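Local atomic coordinates of restriction endonuclease Hpy99I (Helicobacter pylori, PDB entry 3GOX), a protein that cuts double-stranded DNA at a pseudopalindromic target sequence as a zinc-binding type II restriction endonuclease of the beta-beta-alpha-Me class. Residues 117-128 / 157-168. Residues are numbered along the deposited sequence; the frame is centred on the assembly and turned at random.
With NA (sodium ion), chain G; nucleotides of chain D.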
loop_
_atom_site.group_PDB
_atom_site.type_symbol
_atom_site.label_atom_id
_atom_site.label_comp_id
_atom_site.label_asym_id
_atom_site.label_seq_id
_atom_site.Cartn_x
_atom_site.Cartn_y
_atom_site.Cartn_z
ATOM N N VAL A 117 4.804 13.300 14.477
ATOM C CA VAL A 117 5.270 14.668 14.279
ATOM C C VAL A 117 5.286 14.997 12.795
ATOM O O VAL A 117 5.856 14.251 12.005
ATOM C CB VAL A 117 6.702 14.861 14.878
ATOM C CG1 VAL A 117 7.167 16.308 14.775
ATOM C CG2 VAL A 117 6.735 14.403 16.323
ATOM N N LYS A 118 4.660 16.112 12.420
ATOM C CA LYS A 118 4.632 16.563 11.031
ATOM C C LYS A 118 6.018 17.012 10.564
ATOM O O LYS A 118 6.894 17.337 11.373
ATOM C CB LYS A 118 3.650 17.727 10.855
ATOM C CG LYS A 118 2.196 17.367 11.079
ATOM C CD LYS A 118 1.643 16.402 10.008
ATOM C CE LYS A 118 0.644 15.425 10.604
ATOM N NZ LYS A 118 1.242 14.720 11.792
ATOM N N LEU A 119 6.205 17.004 9.250
ATOM C CA LEU A 119 7.413 17.563 8.645
ATOM C C LEU A 119 7.473 19.054 8.965
ATOM O O LEU A 119 6.525 19.791 8.684
ATOM C CB LEU A 119 7.387 17.336 7.133
ATOM C CG LEU A 119 8.573 17.855 6.319
ATOM C CD1 LEU A 119 9.858 17.129 6.706
ATOM C CD2 LEU A 119 8.278 17.715 4.830
ATOM N N SER A 120 8.579 19.492 9.572
ATOM C CA SER A 120 8.740 20.897 9.933
ATOM C C SER A 120 8.834 21.773 8.683
ATOM O O SER A 120 9.182 21.304 7.598
ATOM C CB SER A 120 9.965 21.102 10.831
ATOM O OG SER A 120 11.170 21.086 10.092
ATOM N N SER A 121 8.511 23.049 8.848
ATOM C CA SER A 121 8.528 24.004 7.740
ATOM C C SER A 121 9.927 24.185 7.146
ATOM O O SER A 121 10.068 24.227 5.931
ATOM C CB SER A 121 7.972 25.360 8.187
ATOM O OG SER A 121 8.717 25.896 9.265
ATOM N N THR A 122 10.950 24.269 7.997
ATOM C CA THR A 122 12.337 24.389 7.508
ATOM C C THR A 122 12.812 23.089 6.844
ATOM O O THR A 122 13.552 23.125 5.875
ATOM C CB THR A 122 13.338 24.824 8.610
ATOM O OG1 THR A 122 13.450 23.809 9.620
ATOM C CG2 THR A 122 12.884 26.128 9.250
ATOM N N GLU A 123 12.382 21.938 7.354
ATOM C CA GLU A 123 12.728 20.663 6.717
ATOM C C GLU A 123 12.035 20.494 5.362
ATOM O O GLU A 123 12.629 19.971 4.423
ATOM C CB GLU A 123 12.400 19.491 7.640
ATOM C CG GLU A 123 13.377 19.357 8.810
ATOM C CD GLU A 123 14.732 18.814 8.391
ATOM O OE1 GLU A 123 14.790 17.875 7.585
ATOM O OE2 GLU A 123 15.765 19.335 8.857
ATOM N N LYS A 124 10.788 20.946 5.267
ATOM C CA LYS A 124 10.067 20.959 3.999
ATOM C C LYS A 124 10.746 21.852 2.963
ATOM O O LYS A 124 10.946 21.425 1.833
ATOM C CB LYS A 124 8.613 21.407 4.185
ATOM C CG LYS A 124 7.832 21.449 2.862
ATOM C CD LYS A 124 6.344 21.596 3.077
ATOM C CE LYS A 124 5.563 21.384 1.777
ATOM N NZ LYS A 124 4.147 20.989 2.060
ATOM N N LYS A 125 11.083 23.088 3.342
ATOM C CA LYS A 125 11.769 24.003 2.422
ATOM C C LYS A 125 13.082 23.404 1.931
ATOM O O LYS A 125 13.422 23.510 0.760
ATOM C CB LYS A 125 12.016 25.351 3.098
ATOM C CG LYS A 125 10.773 26.233 3.170
ATOM C CD LYS A 125 10.962 27.425 4.110
ATOM C CE LYS A 125 9.633 27.896 4.716
ATOM N NZ LYS A 125 9.780 28.335 6.143
ATOM N N LYS A 126 13.798 22.756 2.841
ATOM C CA LYS A 126 15.060 22.090 2.524
ATOM C C LYS A 126 14.872 20.974 1.487
ATOM O O LYS A 126 15.640 20.857 0.533
ATOM C CB LYS A 126 15.655 21.540 3.817
ATOM C CG LYS A 126 17.055 20.970 3.739
ATOM C CD LYS A 126 17.596 20.789 5.165
ATOM C CE LYS A 126 18.435 19.521 5.338
ATOM N NZ LYS A 126 18.353 19.017 6.750
ATOM N N MET A 127 13.848 20.153 1.672
ATOM C CA MET A 127 13.565 19.086 0.703
ATOM C C MET A 127 13.091 19.648 -0.634
ATOM O O MET A 127 13.410 19.103 -1.684
ATOM C CB MET A 127 12.525 18.118 1.258
ATOM C CG MET A 127 13.041 17.315 2.424
ATOM S SD MET A 127 11.912 16.007 2.890
ATOM C CE MET A 127 12.351 14.754 1.680
ATOM N N ASP A 128 12.332 20.738 -0.584
ATOM C CA ASP A 128 11.832 21.389 -1.795
ATOM C C ASP A 128 12.944 21.943 -2.679
ATOM O O ASP A 128 12.815 21.943 -3.900
ATOM C CB ASP A 128 10.825 22.489 -1.447
ATOM C CG ASP A 128 9.447 21.938 -1.128
ATOM O OD1 ASP A 128 9.190 20.751 -1.423
ATOM O OD2 ASP A 128 8.613 22.691 -0.586
ATOM N N HIS A 157 7.605 13.846 -0.433
ATOM C CA HIS A 157 8.474 14.188 0.695
ATOM C C HIS A 157 8.272 13.136 1.773
ATOM O O HIS A 157 7.234 13.151 2.445
ATOM C CB HIS A 157 8.036 15.500 1.378
ATOM C CG HIS A 157 8.081 16.730 0.531
ATOM N ND1 HIS A 157 6.985 17.188 -0.169
ATOM C CD2 HIS A 157 9.045 17.666 0.372
ATOM C CE1 HIS A 157 7.292 18.323 -0.768
ATOM N NE2 HIS A 157 8.536 18.638 -0.451
ATOM N N ASP A 158 9.201 12.204 1.943
ATOM C CA ASP A 158 9.112 11.329 3.117
ATOM C C ASP A 158 9.805 11.996 4.318
ATOM O O ASP A 158 10.765 12.731 4.169
ATOM C CB ASP A 158 9.727 9.978 2.768
ATOM C CG ASP A 158 9.798 9.039 3.929
ATOM O OD1 ASP A 158 8.804 8.919 4.705
ATOM O OD2 ASP A 158 10.841 8.362 4.044
ATOM N N HIS A 159 9.261 11.765 5.521
ATOM C CA HIS A 159 9.836 12.323 6.751
ATOM C C HIS A 159 9.715 11.343 7.914
ATOM O O HIS A 159 8.881 10.409 7.892
ATOM C CB HIS A 159 9.187 13.682 7.086
ATOM C CG HIS A 159 7.896 13.576 7.828
ATOM N ND1 HIS A 159 6.707 13.244 7.218
ATOM C CD2 HIS A 159 7.611 13.750 9.138
ATOM C CE1 HIS A 159 5.743 13.213 8.123
ATOM N NE2 HIS A 159 6.266 13.515 9.296
ATOM N N ASN A 160 10.577 11.542 8.906
ATOM C CA ASN A 160 10.530 10.774 10.143
ATOM C C ASN A 160 9.503 11.402 11.093
ATOM O O ASN A 160 9.633 12.566 11.496
ATOM C CB ASN A 160 11.926 10.705 10.778
ATOM C CG ASN A 160 11.960 9.857 12.044
ATOM O OD1 ASN A 160 11.305 10.176 13.023
ATOM N ND2 ASN A 160 12.740 8.782 12.029
ATOM N N HIS A 161 8.485 10.629 11.466
ATOM C CA HIS A 161 7.405 11.159 12.312
ATOM C C HIS A 161 7.663 11.038 13.824
ATOM O O HIS A 161 6.764 11.300 14.628
ATOM C CB HIS A 161 6.048 10.557 11.927
ATOM C CG HIS A 161 5.943 9.081 12.137
ATOM N ND1 HIS A 161 5.569 8.215 11.132
ATOM C CD2 HIS A 161 6.149 8.316 13.235
ATOM C CE1 HIS A 161 5.554 6.980 11.601
ATOM N NE2 HIS A 161 5.902 7.013 12.875
ATOM N N ASP A 162 8.887 10.664 14.201
ATOM C CA ASP A 162 9.373 10.821 15.580
ATOM C C ASP A 162 10.086 12.152 15.809
ATOM O O ASP A 162 10.028 12.720 16.895
ATOM C CB ASP A 162 10.312 9.672 15.947
ATOM C CG ASP A 162 9.633 8.318 15.859
ATOM O OD1 ASP A 162 8.434 8.233 16.194
ATOM O OD2 ASP A 162 10.295 7.340 15.454
ATOM N N THR A 163 10.766 12.636 14.780
ATOM C CA THR A 163 11.569 13.860 14.869
ATOM C C THR A 163 10.990 15.069 14.113
ATOM O O THR A 163 11.335 16.213 14.421
ATOM C CB THR A 163 12.985 13.596 14.321
ATOM O OG1 THR A 163 12.892 13.221 12.945
ATOM C CG2 THR A 163 13.677 12.474 15.090
ATOM N N GLY A 164 10.145 14.819 13.109
ATOM C CA GLY A 164 9.669 15.869 12.203
ATOM C C GLY A 164 10.661 16.239 11.101
ATOM O O GLY A 164 10.426 17.181 10.344
ATOM N N TRP A 165 11.753 15.491 10.972
ATOM C CA TRP A 165 12.773 15.835 9.974
ATOM C C TRP A 165 12.656 15.006 8.706
ATOM O O TRP A 165 12.157 13.886 8.710
ATOM C CB TRP A 165 14.181 15.717 10.552
ATOM C CG TRP A 165 14.354 16.480 11.817
ATOM C CD1 TRP A 165 13.699 17.626 12.191
ATOM C CD2 TRP A 165 15.254 16.167 12.882
ATOM N NE1 TRP A 165 14.124 18.027 13.437
ATOM C CE2 TRP A 165 15.076 17.147 13.883
ATOM C CE3 TRP A 165 16.179 15.138 13.096
ATOM C CZ2 TRP A 165 15.806 17.139 15.076
ATOM C CZ3 TRP A 165 16.897 15.125 14.283
ATOM C CH2 TRP A 165 16.709 16.123 15.257
ATOM N N GLY A 166 13.129 15.585 7.618
ATOM C CA GLY A 166 13.060 14.953 6.321
ATOM C C GLY A 166 13.922 13.716 6.183
ATOM O O GLY A 166 14.968 13.583 6.817
ATOM N N ARG A 167 13.451 12.784 5.369
ATOM C CA ARG A 167 14.273 11.683 4.891
ATOM C C ARG A 167 14.602 12.012 3.436
ATOM O O ARG A 167 15.301 12.988 3.209
ATOM C CB ARG A 167 13.580 10.338 5.124
ATOM C CG ARG A 167 13.344 10.102 6.623
ATOM C CD ARG A 167 13.137 8.642 6.999
ATOM N NE ARG A 167 11.780 8.212 6.685
ATOM C CZ ARG A 167 10.892 7.726 7.548
ATOM N NH1 ARG A 167 11.188 7.550 8.830
ATOM N NH2 ARG A 167 9.686 7.405 7.112
ATOM N N GLU A 168 14.082 11.266 2.465
ATOM C CA GLU A 168 14.366 11.521 1.046
ATOM C C GLU A 168 13.098 11.598 0.217
ATOM O O GLU A 168 12.001 11.226 0.677
ATOM C CB GLU A 168 15.296 10.443 0.465
ATOM C CG GLU A 168 16.643 10.383 1.178
ATOM C CD GLU A 168 17.522 9.199 0.793
ATOM O OE1 GLU A 168 17.353 8.630 -0.307
ATOM O OE2 GLU A 168 18.423 8.861 1.597
HETATM NA NA NA G . 6.547 8.677 4.955
ATOM P P DA D 8 4.561 10.999 4.876
ATOM O OP1 DA D 8 5.942 10.789 5.392
ATOM O OP2 DA D 8 3.576 11.751 5.697
ATOM O "O5'" DA D 8 4.700 11.720 3.460
ATOM C "C5'" DA D 8 3.819 12.772 3.065
ATOM C "C4'" DA D 8 2.994 12.339 1.875
ATOM O "O4'" DA D 8 1.844 11.590 2.311
ATOM C "C3'" DA D 8 2.408 13.489 1.071
ATOM O "O3'" DA D 8 3.394 13.924 0.126
ATOM C "C2'" DA D 8 1.229 12.834 0.373
ATOM C "C1'" DA D 8 0.849 11.670 1.298
ATOM N N9 DA D 8 -0.451 11.793 1.955
ATOM C C8 DA D 8 -0.705 11.831 3.304
ATOM N N7 DA D 8 -1.981 11.899 3.601
ATOM C C5 DA D 8 -2.609 11.920 2.363
ATOM C C6 DA D 8 -3.963 11.979 1.993
ATOM N N6 DA D 8 -4.969 12.017 2.872
ATOM N N1 DA D 8 -4.255 11.989 0.673
ATOM C C2 DA D 8 -3.243 11.937 -0.205
ATOM N N3 DA D 8 -1.932 11.872 0.020
ATOM C C4 DA D 8 -1.678 11.868 1.339
ATOM P P DG D 9 3.558 15.487 -0.215
ATOM O OP1 DG D 9 4.807 15.585 -1.015
ATOM O OP2 DG D 9 3.414 16.288 1.027
ATOM O "O5'" DG D 9 2.338 15.799 -1.186
ATOM C "C5'" DG D 9 2.236 15.123 -2.434
ATOM C "C4'" DG D 9 0.969 15.514 -3.158
ATOM O "O4'" DG D 9 -0.198 15.123 -2.395
ATOM C "C3'" DG D 9 0.767 17.000 -3.424
ATOM O "O3'" DG D 9 -0.188 17.068 -4.474
ATOM C "C2'" DG D 9 0.076 17.436 -2.146
ATOM C "C1'" DG D 9 -0.917 16.290 -2.000
ATOM N N9 DG D 9 -1.455 16.047 -0.663
ATOM C C8 DG D 9 -0.745 15.819 0.492
ATOM N N7 DG D 9 -1.508 15.588 1.527
ATOM C C5 DG D 9 -2.801 15.677 1.030
ATOM C C6 DG D 9 -4.056 15.516 1.684
ATOM O O6 DG D 9 -4.281 15.247 2.871
ATOM N N1 DG D 9 -5.118 15.698 0.804
ATOM C C2 DG D 9 -4.996 15.996 -0.529
ATOM N N2 DG D 9 -6.146 16.140 -1.210
ATOM N N3 DG D 9 -3.836 16.143 -1.152
ATOM C C4 DG D 9 -2.787 15.971 -0.318
HETATM O O HOH W 1 6.658 8.908 7.402
HETATM O O HOH W 2 5.933 6.484 5.483
#
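Val117 O accepts a hydrogen bond from His159 NE2 at 2.8 Å, while the other ring nitrogen of this histidine turns to the DNA. The donor lies in the carbonyl plane of Val117, and the oxygen lies at the ring edge, close to the ring plane. His159 ND1 makes a weak bond of 3.2 Å to OP1 of DA8 of chain D. CG of His159 sits between its backbone N and carbonyl carbon (chi1 84°), which lays the ring against the 117-119 backbone. Leu119 closes one face of it: CB stands over the ring, and CD1 touches His159 CB at 3.5 Å.

His157 is also on strand 155-159. In the one of its two conformers described here, ND1 donates to OP1 of DG9 of chain D at 2.8 Å, and NE2 faces Asp128 OD1 on helix 121-128 at a doubtfully short distance. Met127 CB meets the edge of this ring, and Met127 CE reaches over to Asp158 O.

The 160-166 part of the hairpin is bonded to the loop before helix 121-128 and to its first turn. Val117 N donates to His161 O in a nearly straight bond, and Ser120 N donates to Gly164 O. Glu123 OE1 accepts from Gly166 N at 2.8 Å, on the anti side. Ser120 OG caps the helix through Glu123 N.

The hairpin and the following helix 172-180 form the beta-beta-alpha-Me unit. Asp158 points away from helix 121-128 and binds sodium through OD1, together with Asn175 and OP1 of DA8. Asp158 OD2 is hydrogen-bonded by Tyr194 of the second subunit and, with OD1, gripped side-on by Arg167 NE and NH2. The NE2 bond to Val117 O fixes the rotation of the His159 ring and keeps ND1 toward the metal-bound phosphate, consistent with the histidine of this nuclease motif.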